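Local coordinates for cycloalternan-forming enzyme (Listeria monocytogenes serovar 1/2a, PDB 5F7U), which is a multidomain enzyme of glycoside hydrolase family 31, built around a TIM barrel and ending in a family 6 carbohydrate-binding module, at residues 1004-1009 with 1040-1045. The protein carries 1 engineered substitution. Numbering follows the deposited sequence.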
loop_
_atom_site.group_PDB
_atom_site.type_symbol
_atom_site.label_atom_id
_atom_site.label_comp_id
_atom_site.label_asym_id
_atom_site.label_seq_id
_atom_site.Cartn_x
_atom_site.Cartn_y
_atom_site.Cartn_z
ATOM N N ARG A 1004 -25.161 -9.039 44.868
ATOM C CA ARG A 1004 -25.347 -8.320 43.601
ATOM C C ARG A 1004 -26.213 -9.146 42.659
ATOM O O ARG A 1004 -26.333 -10.363 42.803
ATOM C CB ARG A 1004 -24.009 -7.986 42.931
ATOM C CG ARG A 1004 -23.125 -6.998 43.685
ATOM C CD ARG A 1004 -23.706 -5.589 43.715
ATOM N NE ARG A 1004 -22.799 -4.656 44.385
ATOM C CZ ARG A 1004 -22.666 -4.530 45.708
ATOM N NH1 ARG A 1004 -21.813 -3.635 46.195
ATOM N NH2 ARG A 1004 -23.379 -5.281 46.552
ATOM N N THR A 1005 -26.825 -8.466 41.697
ATOM C CA THR A 1005 -27.688 -9.118 40.732
ATOM C C THR A 1005 -26.913 -9.163 39.426
ATOM O O THR A 1005 -26.247 -8.184 39.057
ATOM C CB THR A 1005 -29.017 -8.348 40.600
ATOM O OG1 THR A 1005 -29.698 -8.377 41.859
ATOM C CG2 THR A 1005 -29.918 -8.968 39.559
ATOM N N VAL A 1006 -26.963 -10.317 38.754
ATOM C CA VAL A 1006 -26.259 -10.516 37.494
ATOM C C VAL A 1006 -27.274 -10.886 36.410
ATOM O O VAL A 1006 -28.200 -11.655 36.670
ATOM C CB VAL A 1006 -25.180 -11.631 37.601
ATOM C CG1 VAL A 1006 -24.231 -11.565 36.399
ATOM C CG2 VAL A 1006 -24.377 -11.467 38.885
ATOM N N TYR A 1007 -27.086 -10.329 35.214
ATOM C CA TYR A 1007 -27.872 -10.693 34.039
ATOM C C TYR A 1007 -26.908 -11.249 33.011
ATOM O O TYR A 1007 -25.920 -10.585 32.655
ATOM C CB TYR A 1007 -28.581 -9.469 33.460
ATOM C CG TYR A 1007 -29.628 -8.884 34.373
ATOM C CD1 TYR A 1007 -29.282 -8.000 35.400
ATOM C CD2 TYR A 1007 -30.977 -9.213 34.204
ATOM C CE1 TYR A 1007 -30.256 -7.454 36.232
ATOM C CE2 TYR A 1007 -31.957 -8.665 35.019
ATOM C CZ TYR A 1007 -31.592 -7.793 36.033
ATOM O OH TYR A 1007 -32.576 -7.271 36.842
ATOM N N ILE A 1008 -27.203 -12.452 32.527
ATOM C CA ILE A 1008 -26.397 -13.089 31.492
ATOM C C ILE A 1008 -27.276 -13.154 30.261
ATOM O O ILE A 1008 -28.248 -13.922 30.232
ATOM C CB ILE A 1008 -25.948 -14.528 31.890
ATOM C CG1 ILE A 1008 -25.269 -14.567 33.280
ATOM C CG2 ILE A 1008 -25.073 -15.132 30.773
ATOM C CD1 ILE A 1008 -23.968 -13.792 33.374
ATOM N N ASN A 1009 -26.962 -12.323 29.264
ATOM C CA ASN A 1009 -27.826 -12.189 28.089
ATOM C C ASN A 1009 -29.300 -12.074 28.486
ATOM O O ASN A 1009 -30.156 -12.738 27.899
ATOM C CB ASN A 1009 -27.618 -13.383 27.144
ATOM C CG ASN A 1009 -26.208 -13.476 26.638
ATOM O OD1 ASN A 1009 -25.618 -12.476 26.198
ATOM N ND2 ASN A 1009 -25.646 -14.686 26.689
ATOM N N ASN A 1040 -21.208 -12.197 24.845
ATOM C CA ASN A 1040 -22.227 -12.396 25.873
ATOM C C ASN A 1040 -22.311 -11.146 26.716
ATOM O O ASN A 1040 -21.285 -10.645 27.193
ATOM C CB ASN A 1040 -21.881 -13.594 26.763
ATOM C CG ASN A 1040 -21.986 -14.919 26.026
ATOM O OD1 ASN A 1040 -23.024 -15.556 26.068
ATOM N ND2 ASN A 1040 -20.917 -15.326 25.332
ATOM N N GLN A 1041 -23.523 -10.635 26.889
ATOM C CA GLN A 1041 -23.732 -9.435 27.695
ATOM C C GLN A 1041 -23.845 -9.869 29.143
ATOM O O GLN A 1041 -24.797 -10.563 29.492
ATOM C CB GLN A 1041 -25.004 -8.691 27.254
ATOM C CG GLN A 1041 -25.312 -7.461 28.109
ATOM C CD GLN A 1041 -26.624 -6.770 27.767
ATOM O OE1 GLN A 1041 -27.693 -7.398 27.706
ATOM N NE2 GLN A 1041 -26.557 -5.451 27.577
ATOM N N VAL A 1042 -22.884 -9.457 29.971
ATOM C CA VAL A 1042 -22.885 -9.822 31.396
ATOM C C VAL A 1042 -22.956 -8.549 32.228
ATOM O O VAL A 1042 -22.001 -7.772 32.258
ATOM C CB VAL A 1042 -21.659 -10.694 31.767
ATOM C CG1 VAL A 1042 -21.639 -11.045 33.256
ATOM C CG2 VAL A 1042 -21.631 -11.965 30.919
ATOM N N VAL A 1043 -24.098 -8.340 32.882
ATOM C CA VAL A 1043 -24.357 -7.105 33.630
ATOM C C VAL A 1043 -24.460 -7.405 35.118
ATOM O O VAL A 1043 -25.307 -8.191 35.550
ATOM C CB VAL A 1043 -25.656 -6.383 33.167
ATOM C CG1 VAL A 1043 -25.794 -5.032 33.862
ATOM C CG2 VAL A 1043 -25.706 -6.207 31.650
ATOM N N PHE A 1044 -23.591 -6.775 35.895
ATOM C CA PHE A 1044 -23.716 -6.774 37.348
ATOM C C PHE A 1044 -24.452 -5.492 37.735
ATOM O O PHE A 1044 -24.106 -4.406 37.264
ATOM C CB PHE A 1044 -22.339 -6.815 38.000
ATOM C CG PHE A 1044 -21.641 -8.130 37.859
ATOM C CD1 PHE A 1044 -21.010 -8.489 36.657
ATOM C CD2 PHE A 1044 -21.574 -9.005 38.942
ATOM C CE1 PHE A 1044 -20.363 -9.720 36.534
ATOM C CE2 PHE A 1044 -20.926 -10.234 38.826
ATOM C CZ PHE A 1044 -20.319 -10.592 37.621
ATOM N N ASP A 1045 -25.470 -5.648 38.571
ATOM C CA ASP A 1045 -26.351 -4.572 39.029
ATOM C C ASP A 1045 -26.389 -4.534 40.547
ATOM O O ASP A 1045 -26.248 -5.569 41.192
ATOM C CB ASP A 1045 -27.784 -4.878 38.582
ATOM C CG ASP A 1045 -28.258 -3.974 37.490
ATOM O OD1 ASP A 1045 -27.433 -3.495 36.673
ATOM O OD2 ASP A 1045 -29.482 -3.733 37.440
#
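Strands 1002-1008 and 1039-1045 run antiparallel as neighbours in a five-stranded sheet of the family 6 carbohydrate-binding module, a β-sandwich. T1005 with D1045 and Y1007 with V1043 are hydrogen-bonded pairs, each closed by two N-H···O=C bonds; the shortest joins D1045 N to T1005 O at 2.7 Å. Past the end of its strand, N1009 keeps the ladder going with a turned backbone. Its N still donates to Q1041 O, but the carbonyl that would answer Q1041 N is replaced by its side chain. From CB, CG stands beside the backbone N and anti to the carbonyl carbon (chi1 -61°), which brings the amide back toward strand 1039-1045. There OD1 accepts from Q1041 N at 2.9 Å, with the donor 37° out of the carbonyl plane. At the other tip, ND2 donates a hydrogen bond to N1040 OD1 at 2.8 Å, within its own amide plane and on a lone pair of the acceptor, the two amides skewed. N1040 OD1 also accepts from Q1036 N.

On the face carrying V1006, I1008, V1042 and F1044, V1006 lies beside F1044 with both methyls on one side of its ring: CG1, anti to its backbone N, sits over the centre in a CH-π contact (4.2 Å to the centroid, 7° off the normal), while CG2 touches F1044 CE2 at 3.7 Å. I1008 CD1 packs on V1042 CG1 at 3.6 Å, and M991 of strand 987-996 lies against V1006, V1042 and F1044, tying this face into the module's interior. The other face is more polar, with Y1007 OH bonded to E1047. The contact thus pairs an apolar inner face with a strand end where one asparagine amide, gripped at both tips, stands in for the missing main-chain acceptor of Q1041 N and is held in a fixed rotation.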